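PDB 3RZA: tripeptidase, which probably hydrolyses tripeptides as a metal-dependent exopeptidase of the M20 family, with zinc bound in its active site. Local coordinates for residues A[72-85]-A[149-161]. Numbering follows the deposited sequence.
Sequences LGANNLVCTMNSTI and IPHGQIQFVITVG. With CA (calcium ion), chain E.
Leu77, Cys79 and Met81 each exchange a reciprocal pair of backbone hydrogen bonds with Ile158, Phe156 and Ile154, zipping strands 77-81 and 154-159 into an antiparallel pair; the shortest runs from Phe156 N to Cys79 O (2.7 Å). Beyond one end, Asn76 OD1 accepts from Val160 N at 3.0 Å, while its ND2 binds Asp64, which fixes the turn of the carboxamide. Beyond the other, Thr84 N gives to His151 O (2.9 Å) and His151 N gives back to Thr84 OG1 (3.2 Å). Among the side chains of the non-hydrogen-bonded pairs, Gln155 lies alongside Thr80, pointing the same way, and Gln155 NE2 donates to Thr80 OG1 (2.9 Å) close to the amide plane; OE1 is satisfied by Asp178 N.

The His151 ring is sandwiched between Met81 and Thr84, both of 72-85. Its chi1 of 52° sets the ring between backbone N and carbonyl carbon, where His151 ND1 donates in the ring plane to Gly152 O at 2.8 Å. SE of Met81, a selenomethionine, covers one face, 3.8 Å from the centroid and displaced toward the rim, Thr84 OG1 lies over the opposite face, and Asn82 O meets the edge at CE1. Past Asn76, at the start of 72-85, Leu72 CD2 packs on Gly161 CA (3.6 Å), while Leu72 O binds a calcium ion with Ala67 O, His69 O and three waters.

Strand 77-81 lies between 60-63 and 154-159, antiparallel to both, and on its other edge 154-159 pairs in parallel with 93-98. Helix 128-147 packs on Met81, Phe156 and Ile158, helix 46-56 on Leu77, Cys79 and Ile158, all on one face of this mixed sheet.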
loop_
_atom_site.group_PDB
_atom_site.type_symbol
_atom_site.label_atom_id
_atom_site.label_comp_id
_atom_site.label_asym_id
_atom_site.label_seq_id
_atom_site.Cartn_x
_atom_site.Cartn_y
_atom_site.Cartn_z
ATOM N N LEU A 72 -14.475 -4.986 -23.119
ATOM C CA LEU A 72 -15.870 -4.698 -23.535
ATOM C C LEU A 72 -16.595 -6.004 -23.905
ATOM O O LEU A 72 -16.065 -6.817 -24.659
ATOM C CB LEU A 72 -15.901 -3.764 -24.740
ATOM C CG LEU A 72 -15.217 -2.392 -24.647
ATOM C CD1 LEU A 72 -15.274 -1.716 -26.022
ATOM C CD2 LEU A 72 -15.883 -1.538 -23.620
ATOM N N GLY A 73 -17.799 -6.188 -23.368
ATOM C CA GLY A 73 -18.571 -7.429 -23.546
ATOM C C GLY A 73 -19.601 -7.396 -24.667
ATOM O O GLY A 73 -20.307 -8.375 -24.849
ATOM N N ALA A 74 -19.708 -6.269 -25.391
ATOM C CA ALA A 74 -20.648 -6.149 -26.502
ATOM C C ALA A 74 -20.286 -4.975 -27.400
ATOM O O ALA A 74 -19.487 -4.105 -27.028
ATOM C CB ALA A 74 -22.122 -6.019 -25.986
ATOM N N ASN A 75 -20.870 -4.980 -28.596
ATOM C CA ASN A 75 -20.713 -3.886 -29.556
ATOM C C ASN A 75 -21.564 -2.709 -29.145
ATOM O O ASN A 75 -22.618 -2.886 -28.525
ATOM C CB ASN A 75 -21.133 -4.332 -30.972
ATOM C CG ASN A 75 -20.359 -5.532 -31.462
ATOM O OD1 ASN A 75 -19.146 -5.612 -31.285
ATOM N ND2 ASN A 75 -21.056 -6.469 -32.105
ATOM N N ASN A 76 -21.149 -1.512 -29.556
ATOM C CA ASN A 76 -22.020 -0.330 -29.477
ATOM C C ASN A 76 -23.155 -0.494 -30.486
ATOM O O ASN A 76 -22.993 -1.205 -31.465
ATOM C CB ASN A 76 -21.274 0.965 -29.799
ATOM C CG ASN A 76 -20.041 1.179 -28.944
ATOM O OD1 ASN A 76 -20.127 1.293 -27.728
ATOM N ND2 ASN A 76 -18.890 1.280 -29.590
ATOM N N LEU A 77 -24.293 0.152 -30.224
ATOM C CA LEU A 77 -25.451 0.168 -31.142
ATOM C C LEU A 77 -25.621 1.591 -31.664
ATOM O O LEU A 77 -25.578 2.529 -30.875
ATOM C CB LEU A 77 -26.717 -0.245 -30.404
ATOM C CG LEU A 77 -26.740 -1.618 -29.743
ATOM C CD1 LEU A 77 -27.952 -1.791 -28.844
ATOM C CD2 LEU A 77 -26.697 -2.707 -30.809
ATOM N N VAL A 78 -25.745 1.747 -32.981
ATOM C CA VAL A 78 -26.118 3.012 -33.617
ATOM C C VAL A 78 -27.473 2.779 -34.322
ATOM O O VAL A 78 -27.540 2.022 -35.283
ATOM C CB VAL A 78 -25.036 3.477 -34.631
ATOM C CG1 VAL A 78 -25.449 4.798 -35.319
ATOM C CG2 VAL A 78 -23.665 3.628 -33.931
ATOM N N CYS A 79 -28.530 3.406 -33.799
ATOM C CA CYS A 79 -29.920 3.162 -34.232
ATOM C C CYS A 79 -30.448 4.418 -34.882
ATOM O O CYS A 79 -30.492 5.457 -34.239
ATOM C CB CYS A 79 -30.805 2.770 -33.049
ATOM S SG CYS A 79 -29.999 1.710 -31.848
ATOM N N THR A 80 -30.841 4.318 -36.149
ATOM C CA THR A 80 -31.171 5.482 -36.959
ATOM C C THR A 80 -32.658 5.482 -37.292
ATOM O O THR A 80 -33.235 4.441 -37.676
ATOM C CB THR A 80 -30.347 5.518 -38.261
ATOM O OG1 THR A 80 -28.948 5.582 -37.935
ATOM C CG2 THR A 80 -30.726 6.729 -39.120
HETATM N N MSE A 81 -33.250 6.667 -37.161
HETATM C CA MSE A 81 -34.642 6.922 -37.412
HETATM C C MSE A 81 -34.645 7.911 -38.560
HETATM O O MSE A 81 -34.136 9.000 -38.384
HETATM C CB MSE A 81 -35.255 7.534 -36.136
HETATM C CG MSE A 81 -36.502 8.273 -36.337
HETATM SE SE MSE A 81 -37.462 8.616 -34.688
HETATM C CE MSE A 81 -38.813 7.225 -34.955
ATOM N N ASN A 82 -35.187 7.540 -39.727
ATOM C CA ASN A 82 -35.207 8.453 -40.892
ATOM C C ASN A 82 -36.097 9.671 -40.680
ATOM O O ASN A 82 -37.056 9.609 -39.933
ATOM C CB ASN A 82 -35.663 7.725 -42.174
ATOM C CG ASN A 82 -34.608 6.744 -42.719
ATOM O OD1 ASN A 82 -33.445 6.752 -42.310
ATOM N ND2 ASN A 82 -35.023 5.914 -43.671
ATOM N N SER A 83 -35.750 10.772 -41.347
ATOM C CA SER A 83 -36.594 11.973 -41.392
ATOM C C SER A 83 -37.980 11.665 -41.956
ATOM O O SER A 83 -38.091 10.975 -42.966
ATOM C CB SER A 83 -35.935 13.060 -42.267
ATOM O OG SER A 83 -36.711 14.243 -42.289
ATOM N N THR A 84 -39.020 12.118 -41.247
ATOM C CA THR A 84 -40.373 12.231 -41.803
ATOM C C THR A 84 -40.739 13.685 -42.226
ATOM O O THR A 84 -41.903 13.961 -42.512
ATOM C CB THR A 84 -41.416 11.666 -40.822
ATOM O OG1 THR A 84 -41.432 12.450 -39.629
ATOM C CG2 THR A 84 -41.092 10.210 -40.479
ATOM N N ILE A 85 -39.743 14.587 -42.283
ATOM C CA ILE A 85 -39.855 15.873 -42.990
ATOM C C ILE A 85 -39.208 15.690 -44.356
ATOM O O ILE A 85 -39.775 16.064 -45.365
ATOM C CB ILE A 85 -39.129 17.035 -42.241
ATOM C CG1 ILE A 85 -39.635 17.171 -40.787
ATOM C CG2 ILE A 85 -39.321 18.372 -43.003
ATOM C CD1 ILE A 85 -38.608 17.737 -39.858
ATOM N N ILE A 149 -45.570 12.104 -34.552
ATOM C CA ILE A 149 -44.993 13.448 -34.411
ATOM C C ILE A 149 -43.934 13.574 -35.511
ATOM O O ILE A 149 -43.078 12.703 -35.605
ATOM C CB ILE A 149 -44.335 13.642 -33.033
ATOM C CG1 ILE A 149 -45.391 13.594 -31.932
ATOM C CG2 ILE A 149 -43.603 14.983 -32.952
ATOM C CD1 ILE A 149 -44.803 13.474 -30.583
ATOM N N PRO A 150 -44.013 14.614 -36.373
ATOM C CA PRO A 150 -42.947 14.728 -37.397
ATOM C C PRO A 150 -41.565 15.043 -36.788
ATOM O O PRO A 150 -41.480 15.693 -35.770
ATOM C CB PRO A 150 -43.429 15.890 -38.287
ATOM C CG PRO A 150 -44.880 16.078 -37.946
ATOM C CD PRO A 150 -45.002 15.699 -36.508
ATOM N N HIS A 151 -40.511 14.542 -37.407
ATOM C CA HIS A 151 -39.151 14.758 -36.921
ATOM C C HIS A 151 -38.160 14.658 -38.075
ATOM O O HIS A 151 -38.444 14.029 -39.101
ATOM C CB HIS A 151 -38.806 13.715 -35.856
ATOM C CG HIS A 151 -39.067 12.313 -36.302
ATOM N ND1 HIS A 151 -38.197 11.607 -37.109
ATOM C CD2 HIS A 151 -40.139 11.512 -36.121
ATOM C CE1 HIS A 151 -38.719 10.427 -37.381
ATOM N NE2 HIS A 151 -39.883 10.335 -36.774
ATOM N N GLY A 152 -36.983 15.247 -37.880
ATOM C CA GLY A 152 -35.828 14.983 -38.730
ATOM C C GLY A 152 -35.188 13.637 -38.421
ATOM O O GLY A 152 -35.753 12.800 -37.690
ATOM N N GLN A 153 -34.018 13.419 -39.012
ATOM C CA GLN A 153 -33.238 12.228 -38.751
ATOM C C GLN A 153 -32.739 12.326 -37.334
ATOM O O GLN A 153 -32.304 13.395 -36.926
ATOM C CB GLN A 153 -32.048 12.120 -39.703
ATOM C CG GLN A 153 -31.297 10.807 -39.639
ATOM C CD GLN A 153 -30.242 10.717 -40.717
ATOM O OE1 GLN A 153 -30.571 10.558 -41.884
ATOM N NE2 GLN A 153 -28.969 10.867 -40.338
ATOM N N ILE A 154 -32.822 11.209 -36.601
ATOM C CA ILE A 154 -32.323 11.101 -35.231
ATOM C C ILE A 154 -31.554 9.786 -35.127
ATOM O O ILE A 154 -32.081 8.731 -35.518
ATOM C CB ILE A 154 -33.468 11.079 -34.173
ATOM C CG1 ILE A 154 -34.549 12.115 -34.485
ATOM C CG2 ILE A 154 -32.899 11.338 -32.802
ATOM C CD1 ILE A 154 -35.745 12.040 -33.560
ATOM N N GLN A 155 -30.321 9.847 -34.630
ATOM C CA GLN A 155 -29.555 8.638 -34.271
ATOM C C GLN A 155 -29.492 8.453 -32.753
ATOM O O GLN A 155 -29.332 9.430 -32.015
ATOM C CB GLN A 155 -28.156 8.670 -34.875
ATOM C CG GLN A 155 -28.182 8.517 -36.369
ATOM C CD GLN A 155 -26.816 8.321 -36.979
ATOM O OE1 GLN A 155 -25.886 9.048 -36.669
ATOM N NE2 GLN A 155 -26.704 7.368 -37.891
ATOM N N PHE A 156 -29.669 7.205 -32.305
ATOM C CA PHE A 156 -29.580 6.831 -30.905
ATOM C C PHE A 156 -28.353 5.955 -30.775
ATOM O O PHE A 156 -28.314 4.854 -31.348
ATOM C CB PHE A 156 -30.834 6.090 -30.477
ATOM C CG PHE A 156 -32.058 6.954 -30.484
ATOM C CD1 PHE A 156 -32.725 7.223 -31.667
ATOM C CD2 PHE A 156 -32.534 7.524 -29.304
ATOM C CE1 PHE A 156 -33.840 8.048 -31.679
ATOM C CE2 PHE A 156 -33.670 8.335 -29.304
ATOM C CZ PHE A 156 -34.318 8.602 -30.482
ATOM N N VAL A 157 -27.337 6.479 -30.087
ATOM C CA VAL A 157 -26.020 5.855 -29.993
ATOM C C VAL A 157 -25.881 5.271 -28.587
ATOM O O VAL A 157 -25.802 6.019 -27.607
ATOM C CB VAL A 157 -24.878 6.888 -30.277
ATOM C CG1 VAL A 157 -23.530 6.238 -30.160
ATOM C CG2 VAL A 157 -25.047 7.504 -31.666
ATOM N N ILE A 158 -25.870 3.937 -28.485
ATOM C CA ILE A 158 -25.858 3.250 -27.181
ATOM C C ILE A 158 -24.485 2.611 -26.997
ATOM O O ILE A 158 -24.119 1.673 -27.733
ATOM C CB ILE A 158 -26.973 2.172 -27.046
ATOM C CG1 ILE A 158 -28.290 2.611 -27.708
ATOM C CG2 ILE A 158 -27.195 1.826 -25.586
ATOM C CD1 ILE A 158 -28.823 3.956 -27.269
ATOM N N THR A 159 -23.710 3.139 -26.043
ATOM C CA THR A 159 -22.326 2.733 -25.876
ATOM C C THR A 159 -22.156 1.719 -24.769
ATOM O O THR A 159 -22.995 1.599 -23.866
ATOM C CB THR A 159 -21.405 3.912 -25.545
ATOM O OG1 THR A 159 -21.791 4.459 -24.289
ATOM C CG2 THR A 159 -21.499 4.940 -26.586
ATOM N N VAL A 160 -21.023 1.057 -24.832
ATOM C CA VAL A 160 -20.580 0.077 -23.832
ATOM C C VAL A 160 -19.337 0.672 -23.188
ATOM O O VAL A 160 -18.766 1.646 -23.705
ATOM C CB VAL A 160 -20.257 -1.260 -24.461
ATOM C CG1 VAL A 160 -21.570 -2.006 -24.850
ATOM C CG2 VAL A 160 -19.324 -1.088 -25.679
ATOM N N GLY A 161 -18.982 0.173 -22.009
ATOM C CA GLY A 161 -17.748 0.549 -21.363
ATOM C C GLY A 161 -17.526 2.005 -21.014
ATOM O O GLY A 161 -16.382 2.395 -20.819
HETATM CA CA CA E . -14.611 -8.545 -25.508
HETATM O O HOH W 1 -14.005 -8.930 -23.308
HETATM O O HOH W 2 -16.290 -10.364 -26.123
HETATM O O HOH W 3 -12.519 -9.801 -26.428
#